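Local structure of Mgp-operon protein 3 (Mycoplasma pneumoniae, 6RJ1) at residues N597-N606 / Y617-K625; T668-N676 / P734-E745. The protein probably serves in adhesion of the bacterium to host cells, as one of its immunodominant surface proteins (P40/P90). One frame throughout, in Å; residues are numbered along the deposited sequence.

Interaction 1: residues N597-N606 / Y617-K625; sequences NTAGLNGPIN and YVTPVSGMK
Asn597 and Ser622 join the two loops with a side-chain hydrogen bond: ND2 of Asn597 donates to OG of Ser622 over 3.0 Å, at an N-H...O angle of 159° and with the oxygen lying in the amide plane. That hydroxyl is also bonded to Asp586, so a small residue with a two-way polar atom suits a buried site between an amide and a carboxylate. The amide's other branch is equally busy: Asn597 OD1 accepts from Ala599 N (3.1 Å) and from Gly584 N.

The close packing continues toward the other end. Ala599 is small enough for its CB to fit between Thr619 CG2 at 3.8 Å and Ser622 CB at 3.9 Å. Next to it Ile605 crosses Thr619 at a slant, its CG1 3.8 Å from Thr619 CB. Thr619 has a polar and an apolar role: with OG1 anti to its backbone N (chi1 -178°), the hydroxyl is turned to Val621 O, to which it donates over 2.7 Å, while the methyl CG2 lies between Ala599 CB and the amide oxygen of Asn606. The backbone N of Thr619 reaches Asn606 OD1 at 3.1 Å, approaching 38° above the carbonyl plane. Asn606 ND2 is held in turn by Ser580 OG and Thr582 O, so the amide is tied at both branches.

Packing is sparser where the loops near solvent. There Thr598 CG2 meets only backbone, at 3.7 Å from Gly623 N; both residues are partly exposed, and the next, Met624, is exposed.

Turns shape both loops: an Asx turn at Asn597 leads into a type II beta turn, Thr598 to Leu601, with glycine at its third position, facing a type II' turn, Ser622 to Lys625, with glycine at its second, the classical places for a residue of positive phi.

Interaction 2: residues T668-N676 / P734-E745; sequences TVFDALGLN and PVPYYYSANFPE
The backbone of Pro734-Tyr737 passes the C-terminal turn of helix 666-673, where Val735 N donates to Ala672 O over 3.0 Å at 138° and the CA atoms of Leu673 and Tyr737 approach to 4.7 Å. Ala672 O, in the last turn of the helix, also accepts from Gln692 NE2. One residue on, a water donates to Leu673 O (2.7 Å) and accepts from Tyr737 N, bridging the two segments.

Gly674 ends the helical run with a positive phi of 63°, a glycine-terminated helix C terminus in which Leu675 N turns back to Phe670 O. Having no side chain, this glycine lets the Pro734 ring settle against it, Pro734 CG lying 3.7 Å from Gly674 CA.

Branched leucines suit the uneven surface of the second segment. Leu673 spreads its methyls, CD1 on Val735 CG2 at 4.0 Å and CD2 against Ser740, whose OG is bonded to Ser774. Leu675 extends CD2 to Tyr737 CB (3.6 Å) and CD1 to Pro744 CD (3.8 Å). The backbone brings Tyr737 CB up to both leucines, and CG, set between the backbone N and the carbonyl carbon (chi1 52°), takes the ring away from them; Leu673 O lies at the ring's edge. Rigid and apolar, Pro744 also slides past Phe670, with its CB 3.6 Å from Phe670 CE1.

Both segments of interaction 1 precede those of interaction 2 in sequence, and the centres of the two contacts are about 20 Å apart. They touch directly through the start of segment 617-625. The rings of Tyr617 and Phe670 meet with planes at about 45°, Tyr617 CD2 being 3.6 Å from Phe670 CE1, and Val618 CG2 packs on Asn676 OD1 at 3.3 Å. A polar link runs through Ser580, whose OG is bonded to both Asn606 ND2 and Asp671 OD2. Helix 666-673 touches both: Val667 meets Asn606 and Tyr617 of interaction 1, and its C-terminal turn packs on segment 734-745.

Interaction 1: residues N597-N606 / Y617-K625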
loop_
_atom_site.group_PDB
_atom_site.type_symbol
_atom_site.label_atom_id
_atom_site.label_comp_id
_atom_site.label_asym_id
_atom_site.label_seq_id
_atom_site.Cartn_x
_atom_site.Cartn_y
_atom_site.Cartn_z
ATOM N N ASN A 597 15.913 18.597 2.085
ATOM C CA ASN A 597 16.595 19.078 0.875
ATOM C C ASN A 597 15.580 19.456 -0.191
ATOM O O ASN A 597 14.611 18.746 -0.420
ATOM C CB ASN A 597 17.609 18.073 0.348
ATOM C CG ASN A 597 18.421 18.598 -0.807
ATOM O OD1 ASN A 597 18.131 18.319 -1.962
ATOM N ND2 ASN A 597 19.463 19.364 -0.525
ATOM N N THR A 598 15.788 20.608 -0.802
ATOM C CA THR A 598 14.892 21.255 -1.761
ATOM C C THR A 598 14.841 20.564 -3.159
ATOM O O THR A 598 13.882 20.807 -3.889
ATOM C CB THR A 598 15.288 22.732 -1.771
ATOM O OG1 THR A 598 14.348 23.430 -0.967
ATOM C CG2 THR A 598 15.424 23.352 -3.158
ATOM N N ALA A 599 15.809 19.691 -3.508
ATOM C CA ALA A 599 15.836 19.032 -4.821
ATOM C C ALA A 599 14.530 18.329 -5.192
ATOM O O ALA A 599 14.145 17.336 -4.564
ATOM C CB ALA A 599 17.014 18.076 -4.932
ATOM N N GLY A 600 13.840 18.909 -6.175
ATOM C CA GLY A 600 12.587 18.401 -6.722
ATOM C C GLY A 600 11.329 18.760 -5.962
ATOM O O GLY A 600 10.284 18.160 -6.212
ATOM N N LEU A 601 11.404 19.748 -5.044
ATOM C CA LEU A 601 10.284 20.187 -4.214
ATOM C C LEU A 601 9.062 20.613 -5.009
ATOM O O LEU A 601 7.955 20.138 -4.730
ATOM C CB LEU A 601 10.715 21.294 -3.224
ATOM C CG LEU A 601 9.658 21.839 -2.239
ATOM C CD1 LEU A 601 9.069 20.734 -1.360
ATOM C CD2 LEU A 601 10.236 22.951 -1.376
ATOM N N ASN A 602 9.264 21.501 -5.995
ATOM C CA ASN A 602 8.175 22.039 -6.799
ATOM C C ASN A 602 8.101 21.487 -8.226
ATOM O O ASN A 602 7.057 21.609 -8.856
ATOM C CB ASN A 602 8.242 23.562 -6.809
ATOM C CG ASN A 602 8.254 24.184 -5.437
ATOM O OD1 ASN A 602 7.295 24.064 -4.647
ATOM N ND2 ASN A 602 9.345 24.873 -5.133
ATOM N N GLY A 603 9.188 20.899 -8.719
ATOM C CA GLY A 603 9.249 20.368 -10.074
ATOM C C GLY A 603 10.488 19.545 -10.339
ATOM O O GLY A 603 11.283 19.324 -9.421
ATOM N N PRO A 604 10.693 19.084 -11.593
ATOM C CA PRO A 604 11.868 18.234 -11.886
ATOM C C PRO A 604 13.240 18.904 -11.708
ATOM O O PRO A 604 13.349 20.131 -11.738
ATOM C CB PRO A 604 11.637 17.785 -13.336
ATOM C CG PRO A 604 10.227 18.091 -13.638
ATOM C CD PRO A 604 9.843 19.254 -12.785
ATOM N N ILE A 605 14.286 18.079 -11.501
ATOM C CA ILE A 605 15.681 18.504 -11.324
ATOM C C ILE A 605 16.656 17.366 -11.660
ATOM O O ILE A 605 17.682 17.600 -12.293
ATOM C CB ILE A 605 15.960 19.144 -9.915
ATOM C CG1 ILE A 605 17.297 19.941 -9.900
ATOM C CG2 ILE A 605 15.878 18.120 -8.759
ATOM C CD1 ILE A 605 17.363 21.081 -8.937
ATOM N N ASN A 606 16.333 16.148 -11.219
ATOM C CA ASN A 606 17.164 14.964 -11.391
ATOM C C ASN A 606 17.099 14.375 -12.788
ATOM O O ASN A 606 16.080 14.450 -13.476
ATOM C CB ASN A 606 16.843 13.911 -10.318
ATOM C CG ASN A 606 17.106 14.386 -8.907
ATOM O OD1 ASN A 606 17.931 15.268 -8.655
ATOM N ND2 ASN A 606 16.406 13.818 -7.950
ATOM N N TYR A 617 22.615 10.091 -11.153
ATOM C CA TYR A 617 21.240 10.351 -11.574
ATOM C C TYR A 617 20.556 11.437 -10.718
ATOM O O TYR A 617 19.376 11.706 -10.897
ATOM C CB TYR A 617 20.434 9.043 -11.647
ATOM C CG TYR A 617 20.754 8.230 -12.884
ATOM C CD1 TYR A 617 20.166 8.527 -14.111
ATOM C CD2 TYR A 617 21.645 7.163 -12.830
ATOM C CE1 TYR A 617 20.451 7.778 -15.251
ATOM C CE2 TYR A 617 21.943 6.408 -13.966
ATOM C CZ TYR A 617 21.341 6.719 -15.175
ATOM O OH TYR A 617 21.630 5.987 -16.304
ATOM N N VAL A 618 21.330 12.097 -9.839
ATOM C CA VAL A 618 20.877 13.166 -8.940
ATOM C C VAL A 618 21.598 14.475 -9.253
ATOM O O VAL A 618 22.724 14.458 -9.761
ATOM C CB VAL A 618 21.025 12.830 -7.434
ATOM C CG1 VAL A 618 19.843 13.361 -6.645
ATOM C CG2 VAL A 618 21.214 11.342 -7.182
ATOM N N THR A 619 20.967 15.605 -8.901
ATOM C CA THR A 619 21.504 16.945 -9.117
ATOM C C THR A 619 22.743 17.230 -8.263
ATOM O O THR A 619 22.749 16.917 -7.071
ATOM C CB THR A 619 20.410 18.014 -8.950
ATOM O OG1 THR A 619 20.974 19.297 -9.211
ATOM C CG2 THR A 619 19.753 18.004 -7.564
ATOM N N PRO A 620 23.796 17.837 -8.847
ATOM C CA PRO A 620 24.985 18.167 -8.042
ATOM C C PRO A 620 24.814 19.460 -7.237
ATOM O O PRO A 620 25.621 19.725 -6.353
ATOM C CB PRO A 620 26.113 18.254 -9.076
ATOM C CG PRO A 620 25.439 18.135 -10.444
ATOM C CD PRO A 620 23.969 18.273 -10.246
ATOM N N VAL A 621 23.773 20.264 -7.542
ATOM C CA VAL A 621 23.434 21.505 -6.829
ATOM C C VAL A 621 21.944 21.527 -6.440
ATOM O O VAL A 621 21.079 21.169 -7.244
ATOM C CB VAL A 621 23.886 22.822 -7.514
ATOM C CG1 VAL A 621 25.401 23.000 -7.436
ATOM C CG2 VAL A 621 23.400 22.908 -8.947
ATOM N N SER A 622 21.663 21.915 -5.189
ATOM C CA SER A 622 20.321 21.994 -4.608
ATOM C C SER A 622 20.294 22.981 -3.432
ATOM O O SER A 622 21.345 23.407 -2.953
ATOM C CB SER A 622 19.852 20.613 -4.147
ATOM O OG SER A 622 20.701 20.080 -3.140
ATOM N N GLY A 623 19.095 23.324 -2.985
ATOM C CA GLY A 623 18.875 24.202 -1.844
ATOM C C GLY A 623 19.387 25.599 -2.032
ATOM O O GLY A 623 18.988 26.280 -2.976
ATOM N N MET A 624 20.279 26.020 -1.131
ATOM C CA MET A 624 20.892 27.348 -1.143
ATOM C C MET A 624 22.363 27.288 -1.545
ATOM O O MET A 624 23.155 28.140 -1.137
ATOM C CB MET A 624 20.687 28.054 0.209
ATOM C CG MET A 624 19.242 28.392 0.496
ATOM S SD MET A 624 18.610 29.681 -0.595
ATOM C CE MET A 624 16.851 29.566 -0.238
ATOM N N LYS A 625 22.713 26.304 -2.388
ATOM C CA LYS A 625 24.080 26.100 -2.866
ATOM C C LYS A 625 24.253 26.385 -4.376
ATOM O O LYS A 625 25.230 25.939 -4.988
ATOM C CB LYS A 625 24.575 24.701 -2.485
ATOM C CG LYS A 625 24.781 24.511 -0.982
ATOM C CD LYS A 625 25.219 23.090 -0.658
ATOM C CE LYS A 625 25.706 22.923 0.760
ATOM N NZ LYS A 625 24.600 23.045 1.739
#

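Interaction 2: residues T668-N676 / P734-E745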
loop_
_atom_site.group_PDB
_atom_site.type_symbol
_atom_site.label_atom_id
_atom_site.label_comp_id
_atom_site.label_asym_id
_atom_site.label_seq_id
_atom_site.Cartn_x
_atom_site.Cartn_y
_atom_site.Cartn_z
ATOM N N THR A 668 14.550 6.669 -12.122
ATOM C CA THR A 668 13.429 5.951 -11.498
ATOM C C THR A 668 13.889 4.600 -10.920
ATOM O O THR A 668 13.433 4.212 -9.841
ATOM C CB THR A 668 12.263 5.840 -12.481
ATOM O OG1 THR A 668 12.786 5.348 -13.707
ATOM C CG2 THR A 668 11.592 7.185 -12.746
ATOM N N VAL A 669 14.827 3.917 -11.616
ATOM C CA VAL A 669 15.442 2.653 -11.182
ATOM C C VAL A 669 16.263 2.930 -9.908
ATOM O O VAL A 669 16.127 2.215 -8.920
ATOM C CB VAL A 669 16.302 2.016 -12.311
ATOM C CG1 VAL A 669 17.121 0.837 -11.802
ATOM C CG2 VAL A 669 15.437 1.591 -13.486
ATOM N N PHE A 670 17.078 3.994 -9.927
ATOM C CA PHE A 670 17.912 4.417 -8.804
ATOM C C PHE A 670 17.089 4.799 -7.572
ATOM O O PHE A 670 17.459 4.463 -6.451
ATOM C CB PHE A 670 18.849 5.555 -9.247
ATOM C CG PHE A 670 20.182 5.073 -9.774
ATOM C CD1 PHE A 670 20.259 4.316 -10.935
ATOM C CD2 PHE A 670 21.359 5.360 -9.095
ATOM C CE1 PHE A 670 21.490 3.845 -11.403
ATOM C CE2 PHE A 670 22.589 4.890 -9.565
ATOM C CZ PHE A 670 22.647 4.136 -10.718
ATOM N N ASP A 671 15.953 5.449 -7.795
ATOM C CA ASP A 671 15.028 5.889 -6.753
ATOM C C ASP A 671 14.270 4.734 -6.125
ATOM O O ASP A 671 13.958 4.786 -4.938
ATOM C CB ASP A 671 14.036 6.900 -7.335
ATOM C CG ASP A 671 14.586 8.290 -7.630
ATOM O OD1 ASP A 671 15.827 8.442 -7.719
ATOM O OD2 ASP A 671 13.782 9.220 -7.769
ATOM N N ALA A 672 13.929 3.715 -6.916
ATOM C CA ALA A 672 13.169 2.577 -6.420
ATOM C C ALA A 672 14.047 1.558 -5.728
ATOM O O ALA A 672 13.588 0.878 -4.816
ATOM C CB ALA A 672 12.415 1.926 -7.560
ATOM N N LEU A 673 15.311 1.446 -6.156
ATOM C CA LEU A 673 16.256 0.474 -5.628
ATOM C C LEU A 673 17.207 1.045 -4.564
ATOM O O LEU A 673 17.993 0.293 -3.981
ATOM C CB LEU A 673 17.015 -0.161 -6.800
ATOM C CG LEU A 673 16.373 -1.368 -7.503
ATOM C CD1 LEU A 673 15.101 -0.994 -8.257
ATOM C CD2 LEU A 673 17.340 -1.992 -8.479
ATOM N N GLY A 674 17.087 2.345 -4.287
ATOM C CA GLY A 674 17.884 3.056 -3.289
ATOM C C GLY A 674 19.361 3.074 -3.602
ATOM O O GLY A 674 20.180 2.745 -2.740
ATOM N N LEU A 675 19.698 3.450 -4.848
ATOM C CA LEU A 675 21.058 3.446 -5.356
ATOM C C LEU A 675 21.706 4.840 -5.457
ATOM O O LEU A 675 22.839 4.962 -5.926
ATOM C CB LEU A 675 21.082 2.712 -6.707
ATOM C CG LEU A 675 20.823 1.210 -6.659
ATOM C CD1 LEU A 675 20.344 0.707 -7.997
ATOM C CD2 LEU A 675 22.067 0.454 -6.241
ATOM N N ASN A 676 21.010 5.876 -4.990
ATOM C CA ASN A 676 21.530 7.238 -5.003
ATOM C C ASN A 676 22.276 7.500 -3.696
ATOM O O ASN A 676 21.690 7.440 -2.614
ATOM C CB ASN A 676 20.409 8.258 -5.244
ATOM C CG ASN A 676 19.690 8.080 -6.559
ATOM O OD1 ASN A 676 20.287 8.165 -7.636
ATOM N ND2 ASN A 676 18.389 7.836 -6.504
ATOM N N PRO A 734 13.114 1.747 -0.002
ATOM C CA PRO A 734 13.181 1.158 -1.347
ATOM C C PRO A 734 13.326 -0.358 -1.340
ATOM O O PRO A 734 13.674 -0.913 -0.305
ATOM C CB PRO A 734 14.430 1.821 -1.936
ATOM C CG PRO A 734 15.299 2.056 -0.771
ATOM C CD PRO A 734 14.391 2.399 0.361
ATOM N N VAL A 735 13.106 -1.030 -2.497
ATOM C CA VAL A 735 13.336 -2.482 -2.614
ATOM C C VAL A 735 14.846 -2.749 -2.571
ATOM O O VAL A 735 15.616 -1.893 -3.027
ATOM C CB VAL A 735 12.737 -3.151 -3.880
ATOM C CG1 VAL A 735 11.290 -3.537 -3.673
ATOM C CG2 VAL A 735 12.932 -2.320 -5.142
ATOM N N PRO A 736 15.312 -3.924 -2.093
ATOM C CA PRO A 736 16.751 -4.194 -2.142
ATOM C C PRO A 736 17.223 -4.188 -3.594
ATOM O O PRO A 736 16.579 -4.789 -4.453
ATOM C CB PRO A 736 16.867 -5.591 -1.527
ATOM C CG PRO A 736 15.637 -5.775 -0.758
ATOM C CD PRO A 736 14.583 -5.078 -1.534
ATOM N N TYR A 737 18.302 -3.454 -3.876
ATOM C CA TYR A 737 18.885 -3.375 -5.217
ATOM C C TYR A 737 19.367 -4.749 -5.660
ATOM O O TYR A 737 19.315 -5.061 -6.846
ATOM C CB TYR A 737 20.043 -2.360 -5.262
ATOM C CG TYR A 737 21.105 -2.573 -4.205
ATOM C CD1 TYR A 737 22.188 -3.424 -4.433
ATOM C CD2 TYR A 737 21.039 -1.917 -2.979
ATOM C CE1 TYR A 737 23.155 -3.644 -3.456
ATOM C CE2 TYR A 737 22.009 -2.122 -1.997
ATOM C CZ TYR A 737 23.067 -2.984 -2.242
ATOM O OH TYR A 737 24.025 -3.192 -1.280
ATOM N N TYR A 738 19.799 -5.578 -4.689
ATOM C CA TYR A 738 20.324 -6.924 -4.916
ATOM C C TYR A 738 19.220 -7.939 -5.273
ATOM O O TYR A 738 19.527 -9.105 -5.517
ATOM C CB TYR A 738 21.214 -7.400 -3.744
ATOM C CG TYR A 738 20.569 -7.336 -2.375
ATOM C CD1 TYR A 738 19.766 -8.374 -1.909
ATOM C CD2 TYR A 738 20.808 -6.263 -1.520
ATOM C CE1 TYR A 738 19.188 -8.331 -0.644
ATOM C CE2 TYR A 738 20.236 -6.212 -0.248
ATOM C CZ TYR A 738 19.440 -7.256 0.191
ATOM O OH TYR A 738 18.851 -7.202 1.431
ATOM N N TYR A 739 17.955 -7.483 -5.354
ATOM C CA TYR A 739 16.822 -8.296 -5.790
ATOM C C TYR A 739 16.792 -8.283 -7.316
ATOM O O TYR A 739 16.063 -9.055 -7.938
ATOM C CB TYR A 739 15.500 -7.755 -5.204
ATOM C CG TYR A 739 15.088 -8.396 -3.897
ATOM C CD1 TYR A 739 16.032 -8.968 -3.048
ATOM C CD2 TYR A 739 13.756 -8.420 -3.501
ATOM C CE1 TYR A 739 15.660 -9.561 -1.847
ATOM C CE2 TYR A 739 13.372 -9.017 -2.299
ATOM C CZ TYR A 739 14.330 -9.585 -1.475
ATOM O OH TYR A 739 13.976 -10.181 -0.294
ATOM N N SER A 740 17.599 -7.388 -7.912
ATOM C CA SER A 740 17.773 -7.221 -9.349
ATOM C C SER A 740 19.121 -7.799 -9.749
ATOM O O SER A 740 20.129 -7.549 -9.079
ATOM C CB SER A 740 17.699 -5.748 -9.737
ATOM O OG SER A 740 16.383 -5.245 -9.604
ATOM N N ALA A 741 19.137 -8.576 -10.839
ATOM C CA ALA A 741 20.346 -9.217 -11.355
ATOM C C ALA A 741 21.349 -8.212 -11.902
ATOM O O ALA A 741 22.535 -8.334 -11.616
ATOM C CB ALA A 741 19.985 -10.238 -12.426
ATOM N N ASN A 742 20.873 -7.213 -12.661
ATOM C CA ASN A 742 21.718 -6.207 -13.306
ATOM C C ASN A 742 21.548 -4.805 -12.702
ATOM O O ASN A 742 21.402 -3.828 -13.448
ATOM C CB ASN A 742 21.448 -6.198 -14.834
ATOM C CG ASN A 742 20.022 -5.816 -15.229
ATOM O OD1 ASN A 742 19.074 -5.871 -14.425
ATOM N ND2 ASN A 742 19.846 -5.412 -16.481
ATOM N N PHE A 743 21.573 -4.696 -11.355
ATOM C CA PHE A 743 21.430 -3.392 -10.696
ATOM C C PHE A 743 22.572 -2.438 -11.095
ATOM O O PHE A 743 23.737 -2.855 -11.123
ATOM C CB PHE A 743 21.270 -3.511 -9.171
ATOM C CG PHE A 743 22.451 -4.074 -8.416
ATOM C CD1 PHE A 743 23.420 -3.232 -7.880
ATOM C CD2 PHE A 743 22.564 -5.441 -8.190
ATOM C CE1 PHE A 743 24.503 -3.750 -7.170
ATOM C CE2 PHE A 743 23.642 -5.959 -7.471
ATOM C CZ PHE A 743 24.605 -5.110 -6.967
ATOM N N PRO A 744 22.252 -1.190 -11.498
ATOM C CA PRO A 744 23.318 -0.272 -11.929
ATOM C C PRO A 744 24.083 0.387 -10.779
ATOM O O PRO A 744 23.711 0.238 -9.615
ATOM C CB PRO A 744 22.579 0.744 -12.817
ATOM C CG PRO A 744 21.110 0.463 -12.647
ATOM C CD PRO A 744 20.931 -0.542 -11.566
ATOM N N GLU A 745 25.175 1.095 -11.110
ATOM C CA GLU A 745 26.004 1.795 -10.132
ATOM C C GLU A 745 26.579 3.070 -10.720
ATOM O O GLU A 745 27.126 3.045 -11.823
ATOM C CB GLU A 745 27.090 0.886 -9.512
ATOM C CG GLU A 745 27.584 -0.261 -10.388
ATOM C CD GLU A 745 28.097 -1.482 -9.642
ATOM O OE1 GLU A 745 29.189 -1.981 -10.000
ATOM O OE2 GLU A 745 27.406 -1.943 -8.704
HETATM O O HOH W 1 18.053 -1.086 -1.623
#